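Local structure of SusD homolog (Bacteroides ovatus, 4F53) at residues R184-K195 with D239-D247. The protein probably binds glycans, perhaps mucin O-glycans, at the outer membrane, as a SusD-like lipoprotein with a TPR-like helical scaffold. Residues are numbered along the deposited sequence; the frame is centred on the assembly and turned at random.
Sequences RIYNGNTSAWYK and DGAYRKVAD
Arg-184 reaches along the 244-245 backbone, touching it with CB, CD, NE and NH2. CB lies 3.7 Å from Lys-244 O, with CG of Arg-243 just beyond; CD approaches the carbonyl oxygen of Lys-244, and a bend at chi3 (73°) turns the guanidinium so that two of its nitrogens face successive carbonyls. NE donates to Lys-244 O at 2.9 Å and NH2 to Val-245 O at 3.0 Å, both acceptors near the guanidinium edge but each met from above its carbonyl plane. NH2 also rests on the aliphatic chain of Lys-244. The backbone completes the grip: Lys-244 N gives a nearly straight bond (172°) to Arg-184 O. With the side chain cut back to an alanine, the Lys-244 and Val-245 carbonyls would probably lose these donors and the loop after strand 241-243 would be less firmly held. Next along, Ile-185 sets CG1 against CB of Arg-243 and CG2 against CB of Ala-241, while CG2 also sits over one face of the Tyr-186 ring. Tyr-186 OH donates a hydrogen bond to Asp-239 O (2.7 Å); a water joins the same oxygen to Ala-192 O. At the far end Lys-195 NZ makes a salt bridge to OD1 of Asp-239 (3.1 Å), coming from above the carboxylate plane, while OD2 accepts from Thr-235 N. The contact ties the loop before helix 190-207, and Lys-195 of that helix, to strand 241-243 and its flanks; the strand pairs antiparallel with 332-335, while helix 25-37 packs against Arg-184 and Ile-185.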
ATOM      1  N   ARG A 184     -19.148  -2.269  -6.515  1.00 34.50           N
ATOM      2  CA  ARG A 184     -18.993  -3.350  -5.540  1.00 33.48           C
ATOM      3  C   ARG A 184     -18.277  -2.866  -4.280  1.00 35.99           C
ATOM      4  O   ARG A 184     -17.855  -3.680  -3.458  1.00 35.92           O
ATOM      5  CB  ARG A 184     -18.246  -4.546  -6.170  1.00 32.65           C
ATOM      6  CG  ARG A 184     -18.954  -5.122  -7.387  1.00 32.73           C
ATOM      7  CD  ARG A 184     -18.218  -6.325  -7.983  1.00 39.75           C
ATOM      8  NE  ARG A 184     -18.346  -7.517  -7.137  1.00 43.72           N
ATOM      9  CZ  ARG A 184     -19.417  -8.305  -7.101  1.00 51.84           C
ATOM     10  NH1 ARG A 184     -20.467  -8.049  -7.870  1.00 46.66           N
ATOM     11  NH2 ARG A 184     -19.457  -9.339  -6.279  1.00 36.61           N
ATOM     12  N   ILE A 185     -18.178  -1.544  -4.101  1.00 32.55           N
ATOM     13  CA  ILE A 185     -17.557  -0.963  -2.923  1.00 30.65           C
ATOM     14  C   ILE A 185     -18.611  -0.269  -2.053  1.00 35.47           C
ATOM     15  O   ILE A 185     -18.688  -0.564  -0.860  1.00 36.67           O
ATOM     16  CB  ILE A 185     -16.364  -0.010  -3.290  1.00 32.79           C
ATOM     17  CG1 ILE A 185     -15.191  -0.828  -3.914  1.00 31.97           C
ATOM     18  CG2 ILE A 185     -15.893   0.799  -2.052  1.00 31.65           C
ATOM     19  CD1 ILE A 185     -14.026  -0.049  -4.384  1.00 33.48           C
ATOM     20  N   TYR A 186     -19.376   0.677  -2.620  1.00 32.81           N
ATOM     21  CA  TYR A 186     -20.364   1.459  -1.869  1.00 32.77           C
ATOM     22  C   TYR A 186     -21.797   1.264  -2.360  1.00 39.64           C
ATOM     23  O   TYR A 186     -22.716   1.919  -1.842  1.00 40.18           O
ATOM     24  CB  TYR A 186     -20.017   2.949  -1.900  1.00 32.08           C
ATOM     25  CG  TYR A 186     -18.743   3.296  -1.167  1.00 30.19           C
ATOM     26  CD1 TYR A 186     -18.565   2.945   0.175  1.00 30.53           C
ATOM     27  CD2 TYR A 186     -17.767   4.082  -1.766  1.00 29.74           C
ATOM     28  CE1 TYR A 186     -17.421   3.330   0.881  1.00 28.83           C
ATOM     29  CE2 TYR A 186     -16.600   4.437  -1.085  1.00 29.35           C
ATOM     30  CZ  TYR A 186     -16.448   4.084   0.246  1.00 30.61           C
ATOM     31  OH  TYR A 186     -15.331   4.475   0.916  1.00 29.88           O
ATOM     32  N   ASN A 187     -21.988   0.349  -3.330  1.00 37.28           N
ATOM     33  CA  ASN A 187     -23.284  -0.028  -3.901  1.00 39.68           C
ATOM     34  C   ASN A 187     -24.089   1.169  -4.413  1.00 44.95           C
ATOM     35  O   ASN A 187     -25.294   1.241  -4.187  1.00 46.53           O
ATOM     36  CB  ASN A 187     -24.116  -0.838  -2.882  1.00 44.79           C
ATOM     37  CG  ASN A 187     -23.362  -2.000  -2.292  1.00 74.06           C
ATOM     38  OD1 ASN A 187     -23.078  -2.029  -1.086  1.00 71.00           O
ATOM     39  ND2 ASN A 187     -22.973  -2.950  -3.139  1.00 66.27           N
ATOM     40  N   GLY A 188     -23.422   2.070  -5.133  1.00 40.64           N
ATOM     41  CA  GLY A 188     -24.058   3.236  -5.732  1.00 41.16           C
ATOM     42  C   GLY A 188     -24.307   4.405  -4.798  1.00 46.13           C
ATOM     43  O   GLY A 188     -24.946   5.366  -5.212  1.00 47.37           O
ATOM     44  N   ASN A 189     -23.797   4.354  -3.537  1.00 40.30           N
ATOM     45  CA  ASN A 189     -23.963   5.453  -2.592  1.00 39.91           C
ATOM     46  C   ASN A 189     -22.935   6.567  -2.903  1.00 44.23           C
ATOM     47  O   ASN A 189     -21.792   6.502  -2.455  1.00 41.78           O
ATOM     48  CB  ASN A 189     -23.839   4.940  -1.152  1.00 39.10           C
ATOM     49  CG  ASN A 189     -24.064   5.961  -0.054  1.00 57.15           C
ATOM     50  OD1 ASN A 189     -24.450   7.104  -0.285  1.00 53.16           O
ATOM     51  ND2 ASN A 189     -23.814   5.560   1.184  1.00 53.46           N
ATOM     52  N   THR A 190     -23.372   7.602  -3.662  1.00 42.62           N
ATOM     53  CA  THR A 190     -22.547   8.741  -4.107  1.00 41.66           C
ATOM     54  C   THR A 190     -21.898   9.502  -2.935  1.00 43.63           C
ATOM     55  O   THR A 190     -20.751   9.940  -3.067  1.00 41.23           O
ATOM     56  CB  THR A 190     -23.380   9.693  -4.985  1.00 49.41           C
ATOM     57  OG1 THR A 190     -24.067   8.916  -5.968  1.00 53.60           O
ATOM     58  CG2 THR A 190     -22.532  10.727  -5.704  1.00 44.83           C
ATOM     59  N   SER A 191     -22.616   9.662  -1.808  1.00 40.54           N
ATOM     60  CA  SER A 191     -22.107  10.396  -0.633  1.00 38.97           C
ATOM     61  C   SER A 191     -20.910   9.658   0.011  1.00 40.43           C
ATOM     62  O   SER A 191     -20.020  10.296   0.560  1.00 39.99           O
ATOM     63  CB  SER A 191     -23.223  10.623   0.385  1.00 41.68           C
ATOM     64  OG  SER A 191     -23.617   9.417   1.017  1.00 50.81           O
ATOM     65  N   ALA A 192     -20.885   8.323  -0.084  1.00 36.64           N
ATOM     66  CA  ALA A 192     -19.768   7.502   0.387  1.00 34.33           C
ATOM     67  C   ALA A 192     -18.516   7.739  -0.503  1.00 36.35           C
ATOM     68  O   ALA A 192     -17.406   7.774   0.010  1.00 34.97           O
ATOM     69  CB  ALA A 192     -20.161   6.037   0.393  1.00 34.33           C
ATOM     70  N   TRP A 193     -18.720   7.974  -1.815  1.00 34.18           N
ATOM     71  CA  TRP A 193     -17.679   8.275  -2.804  1.00 32.81           C
ATOM     72  C   TRP A 193     -17.129   9.678  -2.605  1.00 35.61           C
ATOM     73  O   TRP A 193     -15.951   9.905  -2.868  1.00 35.77           O
ATOM     74  CB  TRP A 193     -18.212   8.087  -4.245  1.00 31.72           C
ATOM     75  CG  TRP A 193     -18.202   6.647  -4.654  1.00 31.68           C
ATOM     76  CD1 TRP A 193     -19.287   5.869  -4.936  1.00 35.33           C
ATOM     77  CD2 TRP A 193     -17.050   5.789  -4.769  1.00 30.19           C
ATOM     78  NE1 TRP A 193     -18.885   4.587  -5.237  1.00 34.32           N
ATOM     79  CE2 TRP A 193     -17.523   4.499  -5.093  1.00 33.82           C
ATOM     80  CE3 TRP A 193     -15.666   5.967  -4.536  1.00 30.02           C
ATOM     81  CZ2 TRP A 193     -16.663   3.406  -5.248  1.00 31.50           C
ATOM     82  CZ3 TRP A 193     -14.817   4.879  -4.681  1.00 29.87           C
ATOM     83  CH2 TRP A 193     -15.311   3.625  -5.055  1.00 30.72           C
ATOM     84  N   TYR A 194     -17.986  10.608  -2.144  1.00 31.59           N
ATOM     85  CA  TYR A 194     -17.643  11.992  -1.796  1.00 30.86           C
ATOM     86  C   TYR A 194     -16.626  11.974  -0.666  1.00 33.79           C
ATOM     87  O   TYR A 194     -15.616  12.669  -0.756  1.00 33.11           O
ATOM     88  CB  TYR A 194     -18.909  12.783  -1.387  1.00 32.65           C
ATOM     89  CG  TYR A 194     -18.636  14.225  -1.009  1.00 35.17           C
ATOM     90  CD1 TYR A 194     -18.449  15.200  -1.987  1.00 38.45           C
ATOM     91  CD2 TYR A 194     -18.556  14.617   0.328  1.00 34.92           C
ATOM     92  CE1 TYR A 194     -18.197  16.530  -1.646  1.00 39.62           C
ATOM     93  CE2 TYR A 194     -18.286  15.944   0.681  1.00 35.57           C
ATOM     94  CZ  TYR A 194     -18.120  16.899  -0.312  1.00 42.35           C
ATOM     95  OH  TYR A 194     -17.866  18.212   0.008  1.00 41.94           O
ATOM     96  N   LYS A 195     -16.882  11.155   0.386  1.00 29.63           N
ATOM     97  CA  LYS A 195     -15.975  10.997   1.535  1.00 27.97           C
ATOM     98  C   LYS A 195     -14.675  10.354   1.113  1.00 31.75           C
ATOM     99  O   LYS A 195     -13.624  10.763   1.590  1.00 32.05           O
ATOM    100  CB  LYS A 195     -16.624  10.154   2.656  1.00 29.06           C
ATOM    101  CG  LYS A 195     -17.833  10.836   3.292  1.00 23.84           C
ATOM    102  CD  LYS A 195     -18.233  10.089   4.532  1.00 36.25           C
ATOM    103  CE  LYS A 195     -19.656  10.382   4.918  1.00 45.76           C
ATOM    104  NZ  LYS A 195     -20.015   9.682   6.178  1.00 51.91           N
ATOM    105  N   ASP A 239     -17.415   3.856   6.687  1.00 32.26           N
ATOM    106  CA  ASP A 239     -17.114   4.753   5.570  1.00 31.29           C
ATOM    107  C   ASP A 239     -15.975   4.184   4.711  1.00 33.30           C
ATOM    108  O   ASP A 239     -15.799   4.618   3.566  1.00 33.32           O
ATOM    109  CB  ASP A 239     -16.730   6.164   6.037  1.00 31.92           C
ATOM    110  CG  ASP A 239     -17.818   6.953   6.719  1.00 37.64           C
ATOM    111  OD1 ASP A 239     -19.006   6.752   6.378  1.00 39.14           O
ATOM    112  OD2 ASP A 239     -17.481   7.807   7.555  1.00 39.54           O
ATOM    113  N   GLY A 240     -15.216   3.238   5.277  1.00 28.18           N
ATOM    114  CA  GLY A 240     -14.089   2.588   4.613  1.00 27.05           C
ATOM    115  C   GLY A 240     -14.462   1.930   3.304  1.00 28.95           C
ATOM    116  O   GLY A 240     -15.600   1.510   3.145  1.00 28.60           O
ATOM    117  N   ALA A 241     -13.513   1.857   2.346  1.00 27.43           N
ATOM    118  CA  ALA A 241     -13.747   1.247   1.030  1.00 27.34           C
ATOM    119  C   ALA A 241     -13.230  -0.196   1.020  1.00 33.04           C
ATOM    120  O   ALA A 241     -12.036  -0.442   1.173  1.00 31.71           O
ATOM    121  CB  ALA A 241     -13.095   2.072  -0.080  1.00 27.45           C
ATOM    122  N   TYR A 242     -14.173  -1.146   0.877  1.00 30.71           N
ATOM    123  CA  TYR A 242     -13.949  -2.596   0.856  1.00 29.62           C
ATOM    124  C   TYR A 242     -14.693  -3.165  -0.327  1.00 33.37           C
ATOM    125  O   TYR A 242     -15.893  -2.954  -0.427  1.00 34.44           O
ATOM    126  CB  TYR A 242     -14.431  -3.255   2.175  1.00 29.75           C
ATOM    127  CG  TYR A 242     -13.763  -2.666   3.397  1.00 30.67           C
ATOM    128  CD1 TYR A 242     -12.510  -3.106   3.811  1.00 30.90           C
ATOM    129  CD2 TYR A 242     -14.376  -1.650   4.128  1.00 30.87           C
ATOM    130  CE1 TYR A 242     -11.881  -2.548   4.916  1.00 32.17           C
ATOM    131  CE2 TYR A 242     -13.754  -1.082   5.234  1.00 30.32           C
ATOM    132  CZ  TYR A 242     -12.506  -1.533   5.623  1.00 34.98           C
ATOM    133  OH  TYR A 242     -11.895  -0.996   6.730  1.00 35.01           O
ATOM    134  N   ARG A 243     -13.996  -3.815  -1.255  1.00 29.56           N
ATOM    135  CA  ARG A 243     -14.657  -4.336  -2.451  1.00 29.75           C
ATOM    136  C   ARG A 243     -15.112  -5.770  -2.265  1.00 33.45           C
ATOM    137  O   ARG A 243     -14.331  -6.626  -1.855  1.00 32.28           O
ATOM    138  CB  ARG A 243     -13.741  -4.230  -3.689  1.00 27.83           C
ATOM    139  CG  ARG A 243     -14.493  -4.429  -5.009  1.00 30.62           C
ATOM    140  CD  ARG A 243     -13.653  -4.149  -6.245  1.00 34.26           C
ATOM    141  NE  ARG A 243     -13.948  -5.100  -7.336  1.00 42.25           N
ATOM    142  CZ  ARG A 243     -13.557  -6.383  -7.361  1.00 56.39           C
ATOM    143  NH1 ARG A 243     -12.838  -6.897  -6.352  1.00 31.86           N
ATOM    144  NH2 ARG A 243     -13.884  -7.161  -8.385  1.00 42.93           N
ATOM    145  N   LYS A 244     -16.381  -6.035  -2.595  1.00 31.19           N
ATOM    146  CA  LYS A 244     -16.958  -7.384  -2.573  1.00 29.82           C
ATOM    147  C   LYS A 244     -16.377  -8.076  -3.789  1.00 33.20           C
ATOM    148  O   LYS A 244     -16.528  -7.579  -4.930  1.00 32.86           O
ATOM    149  CB  LYS A 244     -18.505  -7.345  -2.551  1.00 32.51           C
ATOM    150  CG  LYS A 244     -19.160  -8.704  -2.765  1.00 52.76           C
ATOM    151  CD  LYS A 244     -20.661  -8.624  -2.810  1.00 68.68           C
ATOM    152  CE  LYS A 244     -21.287  -9.981  -2.985  1.00 85.85           C
ATOM    153  NZ  LYS A 244     -22.765  -9.879  -3.104  1.00103.89           N
ATOM    154  N   VAL A 245     -15.617  -9.173  -3.543  1.00 29.79           N
ATOM    155  CA  VAL A 245     -14.912  -9.895  -4.612  1.00 29.65           C
ATOM    156  C   VAL A 245     -15.904 -10.417  -5.661  1.00 39.24           C
ATOM    157  O   VAL A 245     -17.049 -10.767  -5.328  1.00 41.33           O
ATOM    158  CB  VAL A 245     -13.959 -11.019  -4.100  1.00 30.50           C
ATOM    159  CG1 VAL A 245     -12.905 -10.452  -3.156  1.00 27.83           C
ATOM    160  CG2 VAL A 245     -14.719 -12.188  -3.463  1.00 30.39           C
ATOM    161  N   ALA A 246     -15.473 -10.422  -6.927  1.00 36.12           N
ATOM    162  CA  ALA A 246     -16.287 -10.948  -8.025  1.00 37.21           C
ATOM    163  C   ALA A 246     -16.214 -12.462  -8.024  1.00 41.49           C
ATOM    164  O   ALA A 246     -17.229 -13.115  -8.240  1.00 43.54           O
ATOM    165  CB  ALA A 246     -15.812 -10.390  -9.358  1.00 38.07           C
ATOM    166  N   ASP A 247     -15.033 -13.025  -7.720  1.00 38.05           N
ATOM    167  CA  ASP A 247     -14.842 -14.471  -7.674  1.00 37.98           C
ATOM    168  C   ASP A 247     -14.188 -14.919  -6.344  1.00 38.05           C
ATOM    169  O   ASP A 247     -14.803 -15.667  -5.593  1.00 37.71           O
ATOM    170  CB  ASP A 247     -14.034 -14.952  -8.889  1.00 40.60           C
ATOM    171  CG  ASP A 247     -14.026 -16.459  -8.999  1.00 55.58           C
ATOM    172  OD1 ASP A 247     -15.058 -17.029  -9.415  1.00 60.84           O
ATOM    173  OD2 ASP A 247     -13.022 -17.077  -8.595  1.00 59.52           O
TER
HETATM  174  O   HOH W   1     -16.980  -0.329   1.435  1.00 29.61           O
HETATM  175  O   HOH W   2     -17.245   6.769   2.485  1.00 28.84           O